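Side-chain contacts in putative methyltransferase protein (Bacteroides fragilis, PDB 5BP9), which probably transfers methyl groups from S-adenosylmethionine to an acceptor, and binds the reaction product S-adenosyl-L-homocysteine: residues E263-G268 / L274-V279; L182-M187 / N258-E263. One frame throughout, in Å; residues are numbered along the deposited sequence.

Interaction 1. Residues E263-G268 / L274-V279; sequences EMIKEG and LARLTV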
loop_
_atom_site.group_PDB
_atom_site.type_symbol
_atom_site.label_atom_id
_atom_site.label_comp_id
_atom_site.label_asym_id
_atom_site.label_seq_id
_atom_site.Cartn_x
_atom_site.Cartn_y
_atom_site.Cartn_z
ATOM N N GLU A 263 4.387 -17.204 -0.432
ATOM C CA GLU A 263 4.801 -17.783 -1.710
ATOM C C GLU A 263 5.273 -16.658 -2.629
ATOM O O GLU A 263 4.583 -15.644 -2.806
ATOM C CB GLU A 263 3.651 -18.566 -2.383
ATOM C CG GLU A 263 4.127 -19.336 -3.611
ATOM C CD GLU A 263 3.050 -20.116 -4.346
ATOM O OE1 GLU A 263 1.948 -20.346 -3.782
ATOM O OE2 GLU A 263 3.339 -20.520 -5.501
HETATM N N MSE A 264 6.447 -16.839 -3.220
HETATM C CA MSE A 264 6.941 -15.945 -4.252
HETATM C C MSE A 264 6.146 -16.190 -5.507
HETATM O O MSE A 264 6.108 -17.334 -5.991
HETATM C CB MSE A 264 8.413 -16.313 -4.471
HETATM C CG MSE A 264 9.044 -15.662 -5.684
HETATM SE SE MSE A 264 8.952 -13.738 -5.392
HETATM C CE MSE A 264 10.458 -13.622 -4.141
ATOM N N ILE A 265 5.489 -15.155 -6.047
ATOM C CA ILE A 265 4.693 -15.270 -7.297
ATOM C C ILE A 265 5.471 -14.761 -8.510
ATOM O O ILE A 265 5.488 -15.412 -9.568
ATOM C CB ILE A 265 3.346 -14.494 -7.186
ATOM C CG1 ILE A 265 2.485 -15.055 -6.043
ATOM C CG2 ILE A 265 2.564 -14.488 -8.502
ATOM C CD1 ILE A 265 2.129 -16.531 -6.112
ATOM N N LYS A 266 6.092 -13.585 -8.379
ATOM C CA LYS A 266 6.862 -13.009 -9.469
ATOM C C LYS A 266 7.938 -12.040 -8.993
ATOM O O LYS A 266 7.723 -11.265 -8.055
ATOM C CB LYS A 266 5.928 -12.264 -10.422
ATOM C CG LYS A 266 6.597 -11.877 -11.744
ATOM C CD LYS A 266 5.595 -11.376 -12.758
ATOM C CE LYS A 266 4.871 -12.508 -13.464
ATOM N NZ LYS A 266 3.784 -11.985 -14.338
ATOM N N GLU A 267 9.080 -12.047 -9.687
ATOM C CA GLU A 267 10.133 -11.055 -9.471
ATOM C C GLU A 267 10.140 -10.011 -10.577
ATOM O O GLU A 267 9.914 -10.324 -11.743
ATOM C CB GLU A 267 11.490 -11.733 -9.422
ATOM C CG GLU A 267 11.580 -12.750 -8.314
ATOM C CD GLU A 267 12.997 -13.200 -8.044
ATOM O OE1 GLU A 267 13.397 -14.245 -8.593
ATOM O OE2 GLU A 267 13.703 -12.498 -7.293
ATOM N N GLY A 268 10.433 -8.770 -10.186
ATOM C CA GLY A 268 10.684 -7.678 -11.107
ATOM C C GLY A 268 12.182 -7.610 -11.317
ATOM O O GLY A 268 12.929 -8.492 -10.859
ATOM N N LEU A 274 6.417 -9.817 -6.044
ATOM C CA LEU A 274 5.023 -10.011 -5.653
ATOM C C LEU A 274 4.943 -11.312 -4.908
ATOM O O LEU A 274 5.423 -12.342 -5.414
ATOM C CB LEU A 274 4.103 -10.016 -6.861
ATOM C CG LEU A 274 2.600 -10.255 -6.591
ATOM C CD1 LEU A 274 1.959 -9.076 -5.867
ATOM C CD2 LEU A 274 1.865 -10.595 -7.872
ATOM N N ALA A 275 4.355 -11.263 -3.702
ATOM C CA ALA A 275 4.144 -12.443 -2.885
ATOM C C ALA A 275 2.665 -12.677 -2.622
ATOM O O ALA A 275 1.849 -11.748 -2.662
ATOM C CB ALA A 275 4.868 -12.312 -1.553
ATOM N N ARG A 276 2.343 -13.937 -2.351
ATOM C CA ARG A 276 0.998 -14.361 -1.930
ATOM C C ARG A 276 1.095 -14.919 -0.528
ATOM O O ARG A 276 1.918 -15.805 -0.266
ATOM C CB ARG A 276 0.440 -15.443 -2.879
ATOM C CG ARG A 276 -0.960 -15.910 -2.499
ATOM C CD ARG A 276 -1.653 -16.640 -3.644
ATOM N NE ARG A 276 -0.897 -17.812 -4.070
ATOM C CZ ARG A 276 -1.024 -18.417 -5.250
ATOM N NH1 ARG A 276 -0.273 -19.494 -5.529
ATOM N NH2 ARG A 276 -1.886 -17.958 -6.150
ATOM N N LEU A 277 0.270 -14.388 0.368
ATOM C CA LEU A 277 0.210 -14.821 1.756
ATOM C C LEU A 277 -1.160 -15.486 1.995
ATOM O O LEU A 277 -2.198 -14.966 1.605
ATOM C CB LEU A 277 0.401 -13.635 2.719
ATOM C CG LEU A 277 1.637 -12.749 2.465
ATOM C CD1 LEU A 277 1.571 -11.422 3.233
ATOM C CD2 LEU A 277 2.917 -13.467 2.816
ATOM N N THR A 278 -1.131 -16.617 2.667
ATOM C CA THR A 278 -2.338 -17.378 3.003
ATOM C C THR A 278 -2.228 -17.896 4.421
ATOM O O THR A 278 -1.107 -18.075 4.940
ATOM C CB THR A 278 -2.497 -18.598 2.056
ATOM O OG1 THR A 278 -1.281 -19.358 2.063
ATOM C CG2 THR A 278 -2.815 -18.186 0.657
ATOM N N VAL A 279 -3.382 -18.174 5.035
ATOM C CA VAL A 279 -3.413 -18.762 6.372
ATOM C C VAL A 279 -2.851 -20.174 6.249
ATOM O O VAL A 279 -3.225 -20.898 5.340
ATOM C CB VAL A 279 -4.845 -18.774 6.945
ATOM C CG1 VAL A 279 -4.921 -19.571 8.240
ATOM C CG2 VAL A 279 -5.315 -17.334 7.195
HETATM O O HOH W 1 0.413 -19.362 -2.081
#
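Two successive amides share one carbonyl in this hairpin: L274 O accepts from I265 N at 2.9 Å and, more loosely, from K266 N at 3.3 Å. I265 is the extra residue, and its helix-like backbone (phi -99°, psi -47°) brings its N-H and the next round to the same oxygen. I265 and K266 thus both sit opposite L274, and regular pairing resumes one residue out of step, with L274 N bonding to K266 O at 2.8 Å.

I265 shares a sheet face with E263 and R276. Its CD1 sits 3.7 Å above the centre of the R276 guanidinium, an apolar lid on that face. E263 OE1 comes to the edge of the same group, in its plane, and forms a salt bridge with R276 NH1 at 3.0 Å. Carboxylate and guanidinium planes are 67° apart, and NH1 meets OE1 from above the carboxylate plane. A water accepts from R276 NE at 2.8 Å.

I265, L274 and R276 pack on helix 92-100, where K266 NZ hydrogen-bonds to T96 OG1; M264 and A275 face helix 248-257. Such a doubled amide pair marks a classic beta bulge, here in the C-terminal antiparallel hairpin of a Rossmann-like methyltransferase sheet.

Interaction 2. Residues L182-M187 / N258-E263; sequences LFFRKM and NGFKAE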
loop_
_atom_site.group_PDB
_atom_site.type_symbol
_atom_site.label_atom_id
_atom_site.label_comp_id
_atom_site.label_asym_id
_atom_site.label_seq_id
_atom_site.Cartn_x
_atom_site.Cartn_y
_atom_site.Cartn_z
ATOM N N LEU A 182 0.298 -7.719 14.792
ATOM C CA LEU A 182 -0.954 -6.971 14.624
ATOM C C LEU A 182 -1.479 -7.130 13.215
ATOM O O LEU A 182 -2.671 -7.357 13.009
ATOM C CB LEU A 182 -0.730 -5.482 14.920
ATOM C CG LEU A 182 -1.907 -4.523 14.705
ATOM C CD1 LEU A 182 -2.923 -4.642 15.832
ATOM C CD2 LEU A 182 -1.399 -3.094 14.583
ATOM N N PHE A 183 -0.575 -6.998 12.241
ATOM C CA PHE A 183 -0.967 -7.135 10.844
ATOM C C PHE A 183 -1.616 -8.502 10.572
ATOM O O PHE A 183 -2.702 -8.576 9.988
ATOM C CB PHE A 183 0.254 -6.903 9.943
ATOM C CG PHE A 183 -0.007 -7.226 8.502
ATOM C CD1 PHE A 183 -0.883 -6.441 7.762
ATOM C CD2 PHE A 183 0.554 -8.331 7.909
ATOM C CE1 PHE A 183 -1.181 -6.768 6.448
ATOM C CE2 PHE A 183 0.295 -8.640 6.575
ATOM C CZ PHE A 183 -0.597 -7.877 5.844
ATOM N N PHE A 184 -0.943 -9.587 10.978
ATOM C CA PHE A 184 -1.467 -10.912 10.705
ATOM C C PHE A 184 -2.735 -11.222 11.496
ATOM O O PHE A 184 -3.614 -11.918 10.998
ATOM C CB PHE A 184 -0.384 -11.971 10.877
ATOM C CG PHE A 184 0.599 -11.977 9.728
ATOM C CD1 PHE A 184 0.153 -12.302 8.444
ATOM C CD2 PHE A 184 1.935 -11.646 9.892
ATOM C CE1 PHE A 184 1.026 -12.293 7.355
ATOM C CE2 PHE A 184 2.810 -11.679 8.819
ATOM C CZ PHE A 184 2.361 -11.975 7.541
ATOM N N ARG A 185 -2.868 -10.655 12.698
ATOM C CA ARG A 185 -4.139 -10.762 13.432
ATOM C C ARG A 185 -5.276 -10.113 12.662
ATOM O O ARG A 185 -6.363 -10.684 12.577
ATOM C CB ARG A 185 -4.068 -10.163 14.829
ATOM C CG ARG A 185 -3.306 -11.016 15.820
ATOM C CD ARG A 185 -3.545 -10.561 17.254
ATOM N NE ARG A 185 -3.016 -9.227 17.570
ATOM C CZ ARG A 185 -1.760 -8.936 17.920
ATOM N NH1 ARG A 185 -0.821 -9.867 17.979
ATOM N NH2 ARG A 185 -1.436 -7.678 18.211
ATOM N N LYS A 186 -5.023 -8.947 12.081
ATOM C CA LYS A 186 -6.054 -8.276 11.306
ATOM C C LYS A 186 -6.389 -9.076 10.043
ATOM O O LYS A 186 -7.554 -9.204 9.659
ATOM C CB LYS A 186 -5.631 -6.846 10.943
ATOM C CG LYS A 186 -6.721 -6.022 10.272
ATOM C CD LYS A 186 -7.724 -5.541 11.312
ATOM C CE LYS A 186 -9.046 -5.177 10.698
ATOM N NZ LYS A 186 -9.953 -4.614 11.733
HETATM N N MSE A 187 -5.365 -9.634 9.408
HETATM C CA MSE A 187 -5.586 -10.445 8.205
HETATM C C MSE A 187 -6.434 -11.670 8.474
HETATM O O MSE A 187 -7.325 -12.001 7.681
HETATM C CB MSE A 187 -4.258 -10.888 7.575
HETATM C CG MSE A 187 -3.373 -9.770 7.044
HETATM SE SE MSE A 187 -4.207 -8.758 5.580
HETATM C CE MSE A 187 -4.771 -7.278 6.635
ATOM N N ASN A 258 3.508 -16.218 12.499
ATOM C CA ASN A 258 2.159 -15.741 12.772
ATOM C C ASN A 258 1.079 -16.570 12.083
ATOM O O ASN A 258 -0.061 -16.141 11.940
ATOM C CB ASN A 258 2.096 -14.261 12.359
ATOM C CG ASN A 258 2.843 -13.376 13.328
ATOM O OD1 ASN A 258 2.345 -13.104 14.424
ATOM N ND2 ASN A 258 4.049 -12.936 12.954
ATOM N N GLY A 259 1.433 -17.800 11.708
ATOM C CA GLY A 259 0.468 -18.754 11.181
ATOM C C GLY A 259 0.072 -18.543 9.733
ATOM O O GLY A 259 -1.001 -18.967 9.329
ATOM N N PHE A 260 0.951 -17.906 8.954
ATOM C CA PHE A 260 0.750 -17.658 7.530
ATOM C C PHE A 260 1.860 -18.337 6.744
ATOM O O PHE A 260 2.923 -18.643 7.278
ATOM C CB PHE A 260 0.674 -16.137 7.188
ATOM C CG PHE A 260 -0.688 -15.513 7.465
ATOM C CD1 PHE A 260 -1.138 -15.354 8.772
ATOM C CD2 PHE A 260 -1.517 -15.132 6.430
ATOM C CE1 PHE A 260 -2.390 -14.819 9.049
ATOM C CE2 PHE A 260 -2.780 -14.588 6.696
ATOM C CZ PHE A 260 -3.213 -14.438 8.010
ATOM N N LYS A 261 1.587 -18.548 5.469
ATOM C CA LYS A 261 2.551 -19.062 4.483
ATOM C C LYS A 261 2.756 -17.954 3.447
ATOM O O LYS A 261 1.780 -17.335 3.009
ATOM C CB LYS A 261 2.005 -20.323 3.786
ATOM C CG LYS A 261 2.925 -20.899 2.722
ATOM N N ALA A 262 4.011 -17.729 3.066
ATOM C CA ALA A 262 4.367 -16.817 1.978
ATOM C C ALA A 262 4.869 -17.592 0.754
ATOM O O ALA A 262 5.650 -18.526 0.899
ATOM C CB ALA A 262 5.432 -15.840 2.433
ATOM N N GLU A 263 4.387 -17.204 -0.432
ATOM C CA GLU A 263 4.801 -17.783 -1.710
ATOM C C GLU A 263 5.273 -16.658 -2.629
ATOM O O GLU A 263 4.583 -15.644 -2.806
ATOM C CB GLU A 263 3.651 -18.566 -2.383
ATOM C CG GLU A 263 4.127 -19.336 -3.611
ATOM C CD GLU A 263 3.050 -20.116 -4.346
ATOM O OE1 GLU A 263 1.948 -20.346 -3.782
ATOM O OE2 GLU A 263 3.339 -20.520 -5.501
#
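N258 ND2, lying 3.9 Å from F184 CD2, donates a hydrogen bond to the backbone O of Y254 on helix 248-257. With its amide tied down in this way, N258 presents mainly carbon to F184: its CB rests 3.6 Å from F184 CD2. The two side chains run roughly at right angles, although amide and ring planes differ by only 21°.

F260 supplies the larger apolar surface. F184 CD1 stands 3.3 Å above the plane of the F260 ring, displaced toward the rim, and touches CD1 and CG of that ring. The planes are inclined at 37° with centroids 4.6 Å apart, an oblique pairing that is neither a parallel stack nor a T-shape. F184 reaches this position because its CG is anti to the carbonyl carbon (chi1 -75°), which swings the ring off the helix toward the strand. The ring of F183 also supports it, with CD2 over the centre of one F184 face.

At the far end of F260, CZ meets M187 CB at 3.7 Å; beyond CB the selenomethionine bends away toward L152, a residue that binds S-adenosyl-L-homocysteine. N258 O lies in the plane of the F260 ring at its edge. With no hydrogen bond between the two segments, this helix-to-sheet contact probably rests on dispersion and on the burial of carbon away from water.

Strand 260-267 serves both contacts, but it is used differently along its length. E263 falls in both ranges yet touches nothing of 182-187, and does its work in interaction 1. There the strand pairs edge to edge with strand 272-279, and the chemistry is mostly polar: backbone bonds and a partly solvent-facing ion pair. In interaction 2 its beginning, with the turn before it, meets helix 180-190 through buried aromatic carbon. The two regions join directly, since T278 O lies 2.8 Å from K261 N, a probable hydrogen bond, and V279 packs on F260. As a worked example, the hairpin completes the sheet's outer edge by hydrogen bonding and meets the helix by apolar packing.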